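Local structure of inositol-1-monophosphatase (2P3N) at the interface of chains A and B. The protein dephosphorylates inositol 1-phosphate, fructose 1,6-bisphosphate and several other phosphate esters in a magnesium-dependent reaction, working as a homotetramer. Coordinates in Å, arbitrary orientation; residue numbers count along the deposited sequence, not the author numbering. Chains: chain A/B, Inositol-1-monophosphatase.

The interface of chains A and B. Residues chain A 35, 85-86, 152, 173, 175; chain B 169-172.
A:Lys35 and B:Arg169 share a direct hydrogen bond across the interface: the side-chain amine nitrogen NZ donates to the backbone carbonyl O of B:Arg169 at 2.7 Å. The lysine chain bends at its third and fourth torsions (70° and 74°), which curls the amine end back onto this oxygen. NZ stands above the carbonyl plane rather than on a lone pair.

Packing around a flat group centres on B:Arg170, whose side chain is sandwiched by chain A and shows how an arginine can work across a subunit boundary through both face and edge. On one face of its guanidinium, the CD1 methyl of A:Ile85 sits 3.5 Å above the plane, over the centre, the two side chains crossing at about a right angle. Backbone O of A:Ser152 lies toward the rim of the opposite face, while A:Lys35 NZ and a water lie level with the group at its edge. An alanine in place of B:Arg170 would probably leave a gap between A:Ile85 and A:Ser152 and deprive that water of its NE partner.

Water carries much of the remaining polar contact. The guanidinium NE of B:Arg170 meets one water at 3.2 Å, NH2 of B:Arg172 meets a second at 3.0 Å, and both waters, bonded to each other, converge on the backbone O of A:Gly175. B:Arg172 lays a guanidinium face over the backbone N of A:Gly175, while CB of B:Arg170 backs the other face. Its NH2 and the side-chain amide of A:Asn86 meet tip to tip, their planes 73° apart; the modelled approach of ND2 to NH2, 2.8 Å, pairs two donors, so the amide orientation is doubtful.

Since B:Arg172 and A:Thr84, where helix 84-89 begins, are likely substrate-binding residues, inferred from related enzymes, subunit contact may help shape the active sites. In the homotetramer this patch belongs to a two-fold symmetric interface, where strand 170-172 of chain B faces helix 84-89 and loops of chain A.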
loop_
_atom_site.group_PDB
_atom_site.type_symbol
_atom_site.label_atom_id
_atom_site.label_comp_id
_atom_site.label_asym_id
_atom_site.label_seq_id
_atom_site.Cartn_x
_atom_site.Cartn_y
_atom_site.Cartn_z
ATOM N N LYS A 35 2.252 -23.696 -20.649
ATOM C CA LYS A 35 1.904 -23.591 -19.228
ATOM C C LYS A 35 3.154 -23.394 -18.376
ATOM O O LYS A 35 3.071 -23.122 -17.181
ATOM C CB LYS A 35 1.168 -24.855 -18.756
ATOM C CG LYS A 35 -0.132 -25.147 -19.498
ATOM C CD LYS A 35 -0.782 -26.440 -19.017
ATOM C CE LYS A 35 -1.346 -26.315 -17.611
ATOM N NZ LYS A 35 -2.604 -25.518 -17.577
ATOM N N ILE A 85 3.228 -16.790 -14.751
ATOM C CA ILE A 85 2.029 -16.644 -15.575
ATOM C C ILE A 85 1.213 -15.477 -15.045
ATOM O O ILE A 85 0.816 -14.592 -15.797
ATOM C CB ILE A 85 1.177 -17.934 -15.547
ATOM C CG1 ILE A 85 1.914 -19.047 -16.297
ATOM C CG2 ILE A 85 -0.200 -17.671 -16.144
ATOM C CD1 ILE A 85 1.257 -20.404 -16.211
ATOM N N ASN A 86 0.965 -15.488 -13.740
ATOM C CA ASN A 86 0.219 -14.417 -13.097
ATOM C C ASN A 86 0.926 -13.106 -13.393
ATOM O O ASN A 86 0.316 -12.140 -13.862
ATOM C CB ASN A 86 0.197 -14.636 -11.588
ATOM C CG ASN A 86 -0.911 -15.547 -11.149
ATOM O OD1 ASN A 86 -1.002 -15.902 -9.977
ATOM N ND2 ASN A 86 -1.774 -15.929 -12.083
ATOM N N SER A 152 -2.211 -25.477 -10.425
ATOM C CA SER A 152 -2.730 -25.997 -11.686
ATOM C C SER A 152 -1.873 -27.119 -12.265
ATOM O O SER A 152 -0.842 -26.870 -12.889
ATOM C CB SER A 152 -2.848 -24.873 -12.703
ATOM O OG SER A 152 -3.677 -23.843 -12.202
ATOM N N ILE A 173 -7.036 -21.678 -5.849
ATOM C CA ILE A 173 -5.989 -21.836 -6.856
ATOM C C ILE A 173 -5.595 -20.397 -7.198
ATOM O O ILE A 173 -6.164 -19.790 -8.112
ATOM C CB ILE A 173 -6.527 -22.518 -8.114
ATOM C CG1 ILE A 173 -6.979 -23.935 -7.776
ATOM C CG2 ILE A 173 -5.460 -22.528 -9.190
ATOM C CD1 ILE A 173 -7.545 -24.686 -8.951
ATOM N N GLY A 175 -2.114 -19.128 -7.706
ATOM C CA GLY A 175 -1.078 -18.957 -8.709
ATOM C C GLY A 175 0.361 -18.973 -8.251
ATOM O O GLY A 175 1.261 -19.097 -9.083
ATOM N N ARG B 169 -3.713 -21.607 -20.374
ATOM C CA ARG B 169 -2.481 -21.597 -19.579
ATOM C C ARG B 169 -2.795 -21.985 -18.141
ATOM O O ARG B 169 -2.157 -22.871 -17.569
ATOM C CB ARG B 169 -1.837 -20.207 -19.584
ATOM C CG ARG B 169 -0.939 -19.936 -20.765
ATOM C CD ARG B 169 -0.496 -18.487 -20.816
ATOM N NE ARG B 169 0.619 -18.302 -21.744
ATOM C CZ ARG B 169 1.069 -17.118 -22.153
ATOM N NH1 ARG B 169 0.498 -15.997 -21.723
ATOM N NH2 ARG B 169 2.098 -17.056 -22.989
ATOM N N ARG B 170 -3.785 -21.312 -17.562
ATOM C CA ARG B 170 -4.193 -21.583 -16.189
ATOM C C ARG B 170 -5.652 -21.207 -15.968
ATOM O O ARG B 170 -6.220 -20.389 -16.699
ATOM C CB ARG B 170 -3.316 -20.791 -15.206
ATOM C CG ARG B 170 -1.874 -21.285 -15.064
ATOM C CD ARG B 170 -1.681 -22.141 -13.813
ATOM N NE ARG B 170 -0.270 -22.357 -13.504
ATOM C CZ ARG B 170 0.537 -23.147 -14.202
ATOM N NH1 ARG B 170 0.078 -23.813 -15.255
ATOM N NH2 ARG B 170 1.812 -23.252 -13.857
ATOM N N ILE B 171 -6.259 -21.840 -14.972
ATOM C CA ILE B 171 -7.637 -21.549 -14.599
ATOM C C ILE B 171 -7.492 -21.172 -13.130
ATOM O O ILE B 171 -7.008 -21.977 -12.330
ATOM C CB ILE B 171 -8.572 -22.793 -14.743
ATOM C CG1 ILE B 171 -8.682 -23.207 -16.212
ATOM C CG2 ILE B 171 -9.962 -22.474 -14.202
ATOM C CD1 ILE B 171 -9.378 -22.198 -17.103
ATOM N N ARG B 172 -7.869 -19.940 -12.784
ATOM C CA ARG B 172 -7.747 -19.484 -11.400
ATOM C C ARG B 172 -9.093 -19.491 -10.667
ATOM O O ARG B 172 -10.158 -19.318 -11.274
ATOM C CB ARG B 172 -7.140 -18.067 -11.334
ATOM C CG ARG B 172 -5.881 -17.825 -12.177
ATOM C CD ARG B 172 -4.578 -17.787 -11.367
ATOM N NE ARG B 172 -4.070 -19.127 -11.062
ATOM C CZ ARG B 172 -2.806 -19.527 -11.231
ATOM N NH1 ARG B 172 -2.458 -20.775 -10.923
ATOM N NH2 ARG B 172 -1.891 -18.690 -11.704
HETATM O O HOH W 1 1.105 -18.347 -12.062
HETATM O O HOH W 2 1.337 -21.118 -10.976
#